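Local coordinates for protein BsaWI endonuclease (Geobacillus stearothermophilus, PDB 4ZSF) that is a PD-(D/E)XK-type restriction endonuclease that binds DNA and probably cuts it with the help of metal ions, at residues E25-M37 and I52-K64. Residues are numbered along the deposited sequence; the frame is centred on the assembly and turned at random.
Sequences ERVSQKKAIRDTM and IWKAVYSAHMDRK. With nucleotides of chain B.
The helical segments 25-37 and 52-64 run nearly antiparallel, at 150°, with their axes 9.9 Å apart at closest approach. They belong to the N-terminal helical bundle, where helix 3-22 packs against both; the six-stranded nuclease sheet comes later in the chain. One end of the pair is apolar. I33 CG2 lies 3.5 Å from W53 CH2 and also touches V56 CG1. M37 forms a Met-aromatic contact: its SD sits at the edge of the W53 ring, 5.1 Å from the centroid of the six-membered ring. W83 of the second subunit meets the same indole. The other end is polar and faces the DNA. E25 OE2 forms a salt bridge with R63, whose NH1 donates a nearly straight hydrogen bond (2.8 Å, 167°), from above the carboxylate plane but within the guanidinium plane. K64 NZ completes the salt-bridge network with a longer, weak bond to the same oxygen. H60 turns its ring edge to Q29 OE1, while its ND1 is hydrogen-bonded to Y11 OH. R26 reaches the phosphate backbone of the DNA, chain B, through an extended chain from CG to NE. NE and NH2 both donate to OP2 of DC11 of chain B, NE at 3.0 Å. A leucine in its place would probably leave OP2 without these N-H donors and weaken the hold on the phosphate. K30 NZ hydrogen-bonds to OP1 of DG12 of chain B, on the next phosphate. Q29 joins protein to DNA: NE2 donates to DC11 OP1 at 2.8 Å, and OE1 accepts from K64 NZ on a lone pair in the carbonyl plane. K64 NZ also reaches DC11 OP1, at 2.9 Å.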
ATOM      1  N   GLU A  25     -24.344  -8.865  -1.731  1.00 19.38           N
ATOM      2  CA  GLU A  25     -23.239  -9.637  -2.294  1.00 16.97           C
ATOM      3  C   GLU A  25     -21.996  -9.653  -1.416  1.00 16.55           C
ATOM      4  O   GLU A  25     -21.308 -10.677  -1.316  1.00 16.54           O
ATOM      5  CB  GLU A  25     -22.882  -9.066  -3.698  1.00 20.96           C
ATOM      6  CG  GLU A  25     -21.701  -9.810  -4.331  1.00 23.25           C
ATOM      7  CD  GLU A  25     -21.358  -9.396  -5.745  1.00 36.57           C
ATOM      8  OE1 GLU A  25     -21.985  -8.427  -6.223  1.00 43.44           O
ATOM      9  OE2 GLU A  25     -20.479 -10.049  -6.380  1.00 30.36           O
ATOM     10  N   ARG A  26     -21.627  -8.490  -0.841  1.00 17.56           N
ATOM     11  CA  ARG A  26     -20.415  -8.452   0.006  1.00 17.05           C
ATOM     12  C   ARG A  26     -20.558  -9.295   1.271  1.00 18.64           C
ATOM     13  O   ARG A  26     -19.633 -10.039   1.655  1.00 15.93           O
ATOM     14  CB  ARG A  26     -20.083  -6.978   0.354  1.00 19.41           C
ATOM     15  CG  ARG A  26     -19.530  -6.257  -0.882  1.00 19.16           C
ATOM     16  CD  ARG A  26     -19.505  -4.758  -0.618  1.00 21.74           C
ATOM     17  NE  ARG A  26     -18.883  -4.084  -1.754  1.00 23.15           N
ATOM     18  CZ  ARG A  26     -18.855  -2.764  -1.847  1.00 27.50           C
ATOM     19  NH1 ARG A  26     -19.371  -2.035  -0.844  1.00 24.39           N
ATOM     20  NH2 ARG A  26     -18.220  -2.194  -2.879  1.00 26.17           N
ATOM     21  N   VAL A  27     -21.739  -9.267   1.879  1.00 15.79           N
ATOM     22  CA  VAL A  27     -21.953 -10.137   3.076  1.00 17.03           C
ATOM     23  C   VAL A  27     -21.915 -11.604   2.622  1.00 16.27           C
ATOM     24  O   VAL A  27     -21.372 -12.499   3.333  1.00 17.41           O
ATOM     25  CB  VAL A  27     -23.328  -9.789   3.735  1.00 23.48           C
ATOM     26  CG1 VAL A  27     -23.762 -10.874   4.700  1.00 21.74           C
ATOM     27  CG2 VAL A  27     -23.241  -8.435   4.422  1.00 22.82           C
ATOM     28  N   SER A  28     -22.573 -11.895   1.483  1.00 15.94           N
ATOM     29  CA  SER A  28     -22.704 -13.266   1.033  1.00 16.25           C
ATOM     30  C   SER A  28     -21.362 -13.840   0.623  1.00 16.74           C
ATOM     31  O   SER A  28     -21.089 -15.010   0.892  1.00 17.34           O
ATOM     32  CB  SER A  28     -23.688 -13.399  -0.170  1.00 16.75           C
ATOM     33  OG  SER A  28     -24.987 -12.900   0.177  1.00 18.09           O
ATOM     34  N   GLN A  29     -20.525 -13.054  -0.034  1.00 16.88           N
ATOM     35  CA  GLN A  29     -19.241 -13.663  -0.453  1.00 16.66           C
ATOM     36  C   GLN A  29     -18.357 -13.890   0.761  1.00 17.02           C
ATOM     37  O   GLN A  29     -17.599 -14.860   0.778  1.00 16.97           O
ATOM     38  CB  GLN A  29     -18.552 -12.787  -1.525  1.00 17.09           C
ATOM     39  CG  GLN A  29     -18.002 -11.483  -0.972  1.00 14.42           C
ATOM     40  CD  GLN A  29     -17.709 -10.482  -2.098  1.00 18.56           C
ATOM     41  OE1 GLN A  29     -18.004 -10.732  -3.266  1.00 20.80           O
ATOM     42  NE2 GLN A  29     -17.162  -9.336  -1.729  1.00 17.29           N
ATOM     43  N   LYS A  30     -18.455 -13.053   1.810  1.00 15.64           N
ATOM     44  CA  LYS A  30     -17.643 -13.288   3.005  1.00 17.69           C
ATOM     45  C   LYS A  30     -18.119 -14.542   3.749  1.00 17.00           C
ATOM     46  O   LYS A  30     -17.304 -15.340   4.262  1.00 18.64           O
ATOM     47  CB  LYS A  30     -17.696 -12.089   3.950  1.00 18.46           C
ATOM     48  CG  LYS A  30     -16.600 -11.107   3.536  1.00 25.94           C
ATOM     49  CD  LYS A  30     -16.301 -10.070   4.661  1.00 23.75           C
ATOM     50  CE  LYS A  30     -17.528  -9.275   5.096  1.00 25.55           C
ATOM     51  NZ  LYS A  30     -17.134  -8.231   6.191  1.00 21.45           N
ATOM     52  N   LYS A  31     -19.443 -14.700   3.808  1.00 16.19           N
ATOM     53  CA  LYS A  31     -19.957 -15.948   4.381  1.00 16.17           C
ATOM     54  C   LYS A  31     -19.506 -17.176   3.601  1.00 17.21           C
ATOM     55  O   LYS A  31     -19.099 -18.176   4.192  1.00 18.21           O
ATOM     56  CB  LYS A  31     -21.479 -15.901   4.442  1.00 17.50           C
ATOM     57  CG  LYS A  31     -22.032 -17.181   5.139  1.00 22.93           C
ATOM     58  CD  LYS A  31     -23.538 -17.013   5.455  1.00 23.11           C
ATOM     59  CE  LYS A  31     -24.139 -18.340   6.132  1.00 30.49           C
ATOM     60  NZ  LYS A  31     -23.319 -18.762   7.334  1.00 33.58           N
ATOM     61  N   ALA A  32     -19.557 -17.101   2.267  1.00 15.41           N
ATOM     62  CA  ALA A  32     -19.095 -18.225   1.427  1.00 16.88           C
ATOM     63  C   ALA A  32     -17.597 -18.497   1.647  1.00 18.88           C
ATOM     64  O   ALA A  32     -17.173 -19.659   1.686  1.00 20.10           O
ATOM     65  CB  ALA A  32     -19.369 -17.890  -0.089  1.00 17.28           C
ATOM     66  N   ILE A  33     -16.791 -17.439   1.784  1.00 16.25           N
ATOM     67  CA  ILE A  33     -15.365 -17.666   2.011  1.00 15.66           C
ATOM     68  C   ILE A  33     -15.115 -18.357   3.362  1.00 19.04           C
ATOM     69  O   ILE A  33     -14.426 -19.396   3.453  1.00 19.38           O
ATOM     70  CB  ILE A  33     -14.589 -16.360   1.932  1.00 17.43           C
ATOM     71  CG1 ILE A  33     -14.579 -15.882   0.483  1.00 16.96           C
ATOM     72  CG2 ILE A  33     -13.090 -16.548   2.375  1.00 19.06           C
ATOM     73  CD1 ILE A  33     -14.161 -14.322   0.401  1.00 17.24           C
ATOM     74  N   ARG A  34     -15.705 -17.785   4.398  1.00 15.74           N
ATOM     75  CA  ARG A  34     -15.520 -18.270   5.774  1.00 18.63           C
ATOM     76  C   ARG A  34     -16.033 -19.694   5.904  1.00 20.57           C
ATOM     77  O   ARG A  34     -15.366 -20.595   6.452  1.00 18.25           O
ATOM     78  CB  ARG A  34     -16.297 -17.270   6.674  1.00 24.24           C
ATOM     79  CG  ARG A  34     -16.353 -17.375   8.130  1.00 35.03           C
ATOM     80  CD  ARG A  34     -16.952 -15.981   8.566  1.00 36.36           C
ATOM     81  NE  ARG A  34     -18.403 -15.908   8.381  1.00 36.39           N
ATOM     82  CZ  ARG A  34     -19.122 -14.903   7.838  1.00 31.85           C
ATOM     83  NH1 ARG A  34     -18.586 -13.793   7.330  1.00 31.08           N
ATOM     84  NH2 ARG A  34     -20.443 -15.048   7.785  1.00 32.87           N
ATOM     85  N   ASP A  35     -17.247 -19.911   5.411  1.00 17.22           N
ATOM     86  CA  ASP A  35     -17.872 -21.232   5.651  1.00 19.64           C
ATOM     87  C   ASP A  35     -17.305 -22.308   4.750  1.00 21.27           C
ATOM     88  O   ASP A  35     -17.269 -23.499   5.120  1.00 20.20           O
ATOM     89  CB  ASP A  35     -19.397 -21.119   5.465  1.00 19.85           C
ATOM     90  CG  ASP A  35     -20.093 -20.398   6.644  1.00 26.53           C
ATOM     91  OD1 ASP A  35     -19.433 -19.897   7.616  1.00 29.24           O
ATOM     92  OD2 ASP A  35     -21.331 -20.282   6.533  1.00 32.81           O
ATOM     93  N   THR A  36     -16.805 -21.920   3.578  1.00 17.99           N
ATOM     94  CA  THR A  36     -16.172 -22.927   2.719  1.00 17.97           C
ATOM     95  C   THR A  36     -14.834 -23.310   3.359  1.00 18.64           C
ATOM     96  O   THR A  36     -14.497 -24.492   3.357  1.00 19.58           O
ATOM     97  CB  THR A  36     -15.967 -22.423   1.289  1.00 19.06           C
ATOM     98  OG1 THR A  36     -17.270 -22.118   0.749  1.00 19.94           O
ATOM     99  CG2 THR A  36     -15.287 -23.524   0.394  1.00 18.46           C
ATOM    100  N   MET A  37     -14.069 -22.323   3.852  1.00 17.61           N
ATOM    101  CA  MET A  37     -12.770 -22.616   4.521  1.00 19.23           C
ATOM    102  C   MET A  37     -13.029 -23.602   5.698  1.00 18.89           C
ATOM    103  O   MET A  37     -12.368 -24.643   5.856  1.00 19.59           O
ATOM    104  CB  MET A  37     -12.112 -21.319   5.007  1.00 18.50           C
ATOM    105  CG  MET A  37     -10.751 -21.535   5.702  1.00 21.58           C
ATOM    106  SD  MET A  37      -9.509 -22.311   4.608  1.00 25.21           S
ATOM    107  CE  MET A  37      -8.061 -21.725   5.503  1.00 24.60           C
ATOM    108  N   ILE A  52      -6.241 -25.102   0.922  1.00 20.23           N
ATOM    109  CA  ILE A  52      -7.677 -24.854   0.925  1.00 18.87           C
ATOM    110  C   ILE A  52      -8.011 -23.365   0.640  1.00 20.43           C
ATOM    111  O   ILE A  52      -8.901 -23.040  -0.179  1.00 20.10           O
ATOM    112  CB  ILE A  52      -8.255 -25.311   2.272  1.00 18.07           C
ATOM    113  CG1 ILE A  52      -8.045 -26.836   2.353  1.00 22.56           C
ATOM    114  CG2 ILE A  52      -9.746 -25.009   2.312  1.00 21.61           C
ATOM    115  CD1 ILE A  52      -8.669 -27.425   3.585  1.00 26.50           C
ATOM    116  N   TRP A  53      -7.313 -22.475   1.311  1.00 18.52           N
ATOM    117  CA  TRP A  53      -7.538 -21.039   1.111  1.00 19.53           C
ATOM    118  C   TRP A  53      -7.306 -20.687  -0.354  1.00 20.79           C
ATOM    119  O   TRP A  53      -8.038 -19.913  -0.921  1.00 19.51           O
ATOM    120  CB  TRP A  53      -6.571 -20.229   1.978  1.00 20.03           C
ATOM    121  CG  TRP A  53      -6.903 -18.750   2.138  1.00 20.10           C
ATOM    122  CD1 TRP A  53      -6.123 -17.677   1.765  1.00 23.23           C
ATOM    123  CD2 TRP A  53      -8.047 -18.208   2.800  1.00 19.76           C
ATOM    124  NE1 TRP A  53      -6.731 -16.511   2.172  1.00 21.10           N
ATOM    125  CE2 TRP A  53      -7.919 -16.801   2.780  1.00 20.99           C
ATOM    126  CE3 TRP A  53      -9.173 -18.777   3.409  1.00 20.18           C
ATOM    127  CZ2 TRP A  53      -8.851 -15.962   3.379  1.00 17.30           C
ATOM    128  CZ3 TRP A  53     -10.119 -17.945   3.983  1.00 22.20           C
ATOM    129  CH2 TRP A  53      -9.956 -16.524   3.935  1.00 19.12           C
ATOM    130  N   LYS A  54      -6.268 -21.276  -0.963  1.00 19.84           N
ATOM    131  CA  LYS A  54      -6.045 -21.037  -2.408  1.00 20.04           C
ATOM    132  C   LYS A  54      -7.176 -21.551  -3.321  1.00 21.61           C
ATOM    133  O   LYS A  54      -7.470 -20.958  -4.342  1.00 21.06           O
ATOM    134  CB  LYS A  54      -4.716 -21.700  -2.850  1.00 23.61           C
ATOM    135  CG  LYS A  54      -3.520 -20.988  -2.345  1.00 31.63           C
ATOM    136  CD  LYS A  54      -2.277 -21.726  -2.876  1.00 37.12           C
ATOM    137  N   ALA A  55      -7.829 -22.642  -2.941  1.00 19.36           N
ATOM    138  CA  ALA A  55      -8.951 -23.151  -3.724  1.00 20.78           C
ATOM    139  C   ALA A  55     -10.187 -22.234  -3.562  1.00 21.36           C
ATOM    140  O   ALA A  55     -10.923 -21.983  -4.509  1.00 21.76           O
ATOM    141  CB  ALA A  55      -9.266 -24.596  -3.264  1.00 22.88           C
ATOM    142  N   VAL A  56     -10.350 -21.696  -2.365  1.00 18.72           N
ATOM    143  CA  VAL A  56     -11.431 -20.724  -2.109  1.00 19.36           C
ATOM    144  C   VAL A  56     -11.194 -19.444  -2.931  1.00 19.73           C
ATOM    145  O   VAL A  56     -12.082 -18.846  -3.535  1.00 20.12           O
ATOM    146  CB  VAL A  56     -11.467 -20.369  -0.611  1.00 16.92           C
ATOM    147  CG1 VAL A  56     -12.510 -19.259  -0.356  1.00 18.82           C
ATOM    148  CG2 VAL A  56     -11.886 -21.671   0.176  1.00 20.25           C
ATOM    149  N   TYR A  57      -9.956 -19.025  -2.920  1.00 17.60           N
ATOM    150  CA  TYR A  57      -9.547 -17.871  -3.805  1.00 18.61           C
ATOM    151  C   TYR A  57      -9.925 -18.135  -5.264  1.00 19.12           C
ATOM    152  O   TYR A  57     -10.488 -17.257  -5.946  1.00 20.12           O
ATOM    153  CB  TYR A  57      -8.070 -17.689  -3.679  1.00 19.56           C
ATOM    154  CG  TYR A  57      -7.407 -16.823  -4.728  1.00 19.97           C
ATOM    155  CD1 TYR A  57      -7.493 -15.431  -4.637  1.00 17.28           C
ATOM    156  CD2 TYR A  57      -6.689 -17.395  -5.784  1.00 21.68           C
ATOM    157  CE1 TYR A  57      -6.764 -14.585  -5.591  1.00 18.63           C
ATOM    158  CE2 TYR A  57      -5.994 -16.579  -6.768  1.00 21.93           C
ATOM    159  CZ  TYR A  57      -6.040 -15.196  -6.630  1.00 21.81           C
ATOM    160  OH  TYR A  57      -5.320 -14.455  -7.573  1.00 21.77           O
ATOM    161  N   SER A  58      -9.598 -19.328  -5.743  0.57 18.82           N
ATOM    162  CA  SER A  58      -9.913 -19.730  -7.108  0.57 20.41           C
ATOM    163  C   SER A  58     -11.410 -19.592  -7.362  0.57 21.16           C
ATOM    164  O   SER A  58     -11.815 -19.091  -8.406  0.57 21.41           O
ATOM    165  CB  SER A  58      -9.480 -21.177  -7.376  0.57 24.15           C
ATOM    166  OG  SER A  58      -9.729 -21.534  -8.728  0.57 24.23           O
ATOM    167  N   ALA A  59     -12.228 -20.030  -6.399  1.00 20.45           N
ATOM    168  CA  ALA A  59     -13.685 -20.025  -6.574  1.00 20.37           C
ATOM    169  C   ALA A  59     -14.166 -18.589  -6.605  1.00 20.94           C
ATOM    170  O   ALA A  59     -15.008 -18.216  -7.437  1.00 21.26           O
ATOM    171  CB  ALA A  59     -14.379 -20.815  -5.432  1.00 23.01           C
ATOM    172  N   HIS A  60     -13.620 -17.784  -5.722  1.00 18.14           N
ATOM    173  CA  HIS A  60     -14.079 -16.397  -5.632  1.00 19.95           C
ATOM    174  C   HIS A  60     -13.655 -15.666  -6.904  1.00 20.22           C
ATOM    175  O   HIS A  60     -14.437 -14.929  -7.509  1.00 18.53           O
ATOM    176  CB  HIS A  60     -13.495 -15.673  -4.398  1.00 17.06           C
ATOM    177  CG  HIS A  60     -13.917 -14.229  -4.294  1.00 19.98           C
ATOM    178  ND1 HIS A  60     -15.185 -13.850  -3.882  1.00 24.76           N
ATOM    179  CD2 HIS A  60     -13.241 -13.078  -4.562  1.00 21.57           C
ATOM    180  CE1 HIS A  60     -15.259 -12.526  -3.869  1.00 25.99           C
ATOM    181  NE2 HIS A  60     -14.091 -12.030  -4.261  1.00 21.32           N
ATOM    182  N   MET A  61     -12.400 -15.861  -7.296  1.00 18.51           N
ATOM    183  CA  MET A  61     -11.964 -15.231  -8.567  1.00 22.12           C
ATOM    184  C   MET A  61     -12.803 -15.653  -9.801  1.00 22.48           C
ATOM    185  O   MET A  61     -13.088 -14.815 -10.658  1.00 24.93           O
ATOM    186  CB  MET A  61     -10.484 -15.546  -8.843  1.00 23.52           C
ATOM    187  CG  MET A  61      -9.506 -15.013  -7.817  1.00 18.02           C
ATOM    188  SD  MET A  61      -9.447 -13.195  -7.855  1.00 22.27           S
ATOM    189  CE  MET A  61      -8.486 -12.955  -9.383  1.00 20.16           C
ATOM    190  N   ASP A  62     -13.184 -16.939  -9.890  1.00 20.45           N
ATOM    191  CA  ASP A  62     -14.011 -17.435 -10.988  1.00 23.24           C
ATOM    192  C   ASP A  62     -15.371 -16.736 -10.975  1.00 23.47           C
ATOM    193  O   ASP A  62     -15.876 -16.337 -12.034  1.00 25.95           O
ATOM    194  CB  ASP A  62     -14.212 -18.960 -10.908  1.00 25.33           C
ATOM    195  CG  ASP A  62     -14.865 -19.539 -12.171  1.00 37.99           C
ATOM    196  OD1 ASP A  62     -14.914 -18.874 -13.234  1.00 35.34           O
ATOM    197  OD2 ASP A  62     -15.317 -20.690 -12.091  1.00 44.36           O
ATOM    198  N   ARG A  63     -16.001 -16.643  -9.804  1.00 22.87           N
ATOM    199  CA  ARG A  63     -17.315 -16.008  -9.734  1.00 24.98           C
ATOM    200  C   ARG A  63     -17.255 -14.529 -10.170  1.00 26.29           C
ATOM    201  O   ARG A  63     -18.087 -14.059 -10.951  1.00 25.91           O
ATOM    202  CB  ARG A  63     -17.928 -16.091  -8.344  1.00 25.02           C
ATOM    203  CG  ARG A  63     -19.405 -15.567  -8.374  1.00 23.74           C
ATOM    204  CD  ARG A  63     -20.010 -15.684  -7.009  1.00 24.68           C
ATOM    205  NE  ARG A  63     -19.386 -14.764  -6.058  1.00 24.20           N
ATOM    206  CZ  ARG A  63     -19.588 -13.447  -5.985  1.00 25.56           C
ATOM    207  NH1 ARG A  63     -20.444 -12.833  -6.797  1.00 29.17           N
ATOM    208  NH2 ARG A  63     -18.930 -12.734  -5.060  1.00 27.47           N
ATOM    209  N   LYS A  64     -16.244 -13.817  -9.703  0.53 22.28           N
ATOM    210  CA  LYS A  64     -16.164 -12.387  -9.951  0.53 23.36           C
ATOM    211  C   LYS A  64     -15.559 -11.971 -11.288  0.53 25.39           C
ATOM    212  O   LYS A  64     -15.738 -10.822 -11.711  0.53 23.46           O
ATOM    213  CB  LYS A  64     -15.356 -11.720  -8.846  0.53 23.71           C
ATOM    214  CG  LYS A  64     -16.007 -11.731  -7.481  0.53 26.71           C
ATOM    215  CD  LYS A  64     -17.070 -10.609  -7.294  0.53 27.16           C
ATOM    216  CE  LYS A  64     -16.749  -9.737  -6.077  0.53 22.96           C
ATOM    217  NZ  LYS A  64     -17.827  -8.860  -5.390  0.53 19.87           N
TER
ATOM    218  P    DC B  11     -16.192  -5.906  -3.513  1.00 20.60           P
ATOM    219  OP1  DC B  11     -16.191  -7.404  -3.519  1.00 21.01           O
ATOM    220  OP2  DC B  11     -17.326  -5.105  -4.043  1.00 19.60           O
ATOM    221  O5'  DC B  11     -15.934  -5.412  -2.040  1.00 18.13           O
ATOM    222  C5'  DC B  11     -14.797  -5.952  -1.305  1.00 18.76           C
ATOM    223  C4'  DC B  11     -14.559  -5.178  -0.012  1.00 21.57           C
ATOM    224  O4'  DC B  11     -14.176  -3.817  -0.327  1.00 19.70           O
ATOM    225  C3'  DC B  11     -15.756  -5.064   0.930  1.00 17.46           C
ATOM    226  O3'  DC B  11     -15.312  -5.508   2.231  1.00 19.16           O
ATOM    227  C2'  DC B  11     -16.127  -3.558   0.946  1.00 20.03           C
ATOM    228  C1'  DC B  11     -14.754  -2.946   0.644  1.00 18.41           C
ATOM    229  N1   DC B  11     -14.735  -1.620  -0.040  1.00 20.30           N
ATOM    230  C2   DC B  11     -13.910  -0.613   0.472  1.00 23.42           C
ATOM    231  O2   DC B  11     -13.329  -0.811   1.563  1.00 22.76           O
ATOM    232  N3   DC B  11     -13.827   0.577  -0.200  1.00 19.99           N
ATOM    233  C4   DC B  11     -14.444   0.741  -1.353  1.00 19.87           C
ATOM    234  N4   DC B  11     -14.273   1.933  -1.995  1.00 19.98           N
ATOM    235  C5   DC B  11     -15.292  -0.286  -1.904  1.00 19.04           C
ATOM    236  C6   DC B  11     -15.362  -1.452  -1.227  1.00 18.58           C
ATOM    237  P    DG B  12     -16.350  -5.971   3.309  1.00 21.44           P
ATOM    238  OP1  DG B  12     -15.537  -6.751   4.289  1.00 22.44           O
ATOM    239  OP2  DG B  12     -17.555  -6.512   2.684  1.00 24.59           O
ATOM    240  O5'  DG B  12     -16.806  -4.629   4.038  1.00 22.30           O
ATOM    241  C5'  DG B  12     -15.983  -4.087   5.051  1.00 28.57           C
ATOM    242  C4'  DG B  12     -16.427  -2.661   5.369  1.00 27.95           C
ATOM    243  O4'  DG B  12     -16.251  -1.841   4.207  1.00 24.69           O
ATOM    244  C3'  DG B  12     -17.863  -2.511   5.774  1.00 32.20           C
ATOM    245  O3'  DG B  12     -17.827  -2.229   7.134  1.00 39.60           O
ATOM    246  C2'  DG B  12     -18.376  -1.300   4.955  1.00 33.83           C
ATOM    247  C1'  DG B  12     -17.098  -0.739   4.345  1.00 26.45           C
ATOM    248  N9   DG B  12     -17.245  -0.120   3.011  1.00 29.38           N
ATOM    249  C8   DG B  12     -17.959  -0.597   1.922  1.00 27.18           C
ATOM    250  N7   DG B  12     -17.866   0.168   0.861  1.00 27.98           N
ATOM    251  C5   DG B  12     -17.020   1.205   1.278  1.00 28.76           C
ATOM    252  C6   DG B  12     -16.607   2.353   0.601  1.00 25.52           C
ATOM    253  O6   DG B  12     -16.864   2.667  -0.529  1.00 27.64           O
ATOM    254  N1   DG B  12     -15.788   3.168   1.391  1.00 26.80           N
ATOM    255  C2   DG B  12     -15.446   2.895   2.686  1.00 27.92           C
ATOM    256  N2   DG B  12     -14.658   3.794   3.309  1.00 32.77           N
ATOM    257  N3   DG B  12     -15.848   1.826   3.345  1.00 27.94           N
ATOM    258  C4   DG B  12     -16.638   1.035   2.587  1.00 29.09           C
TER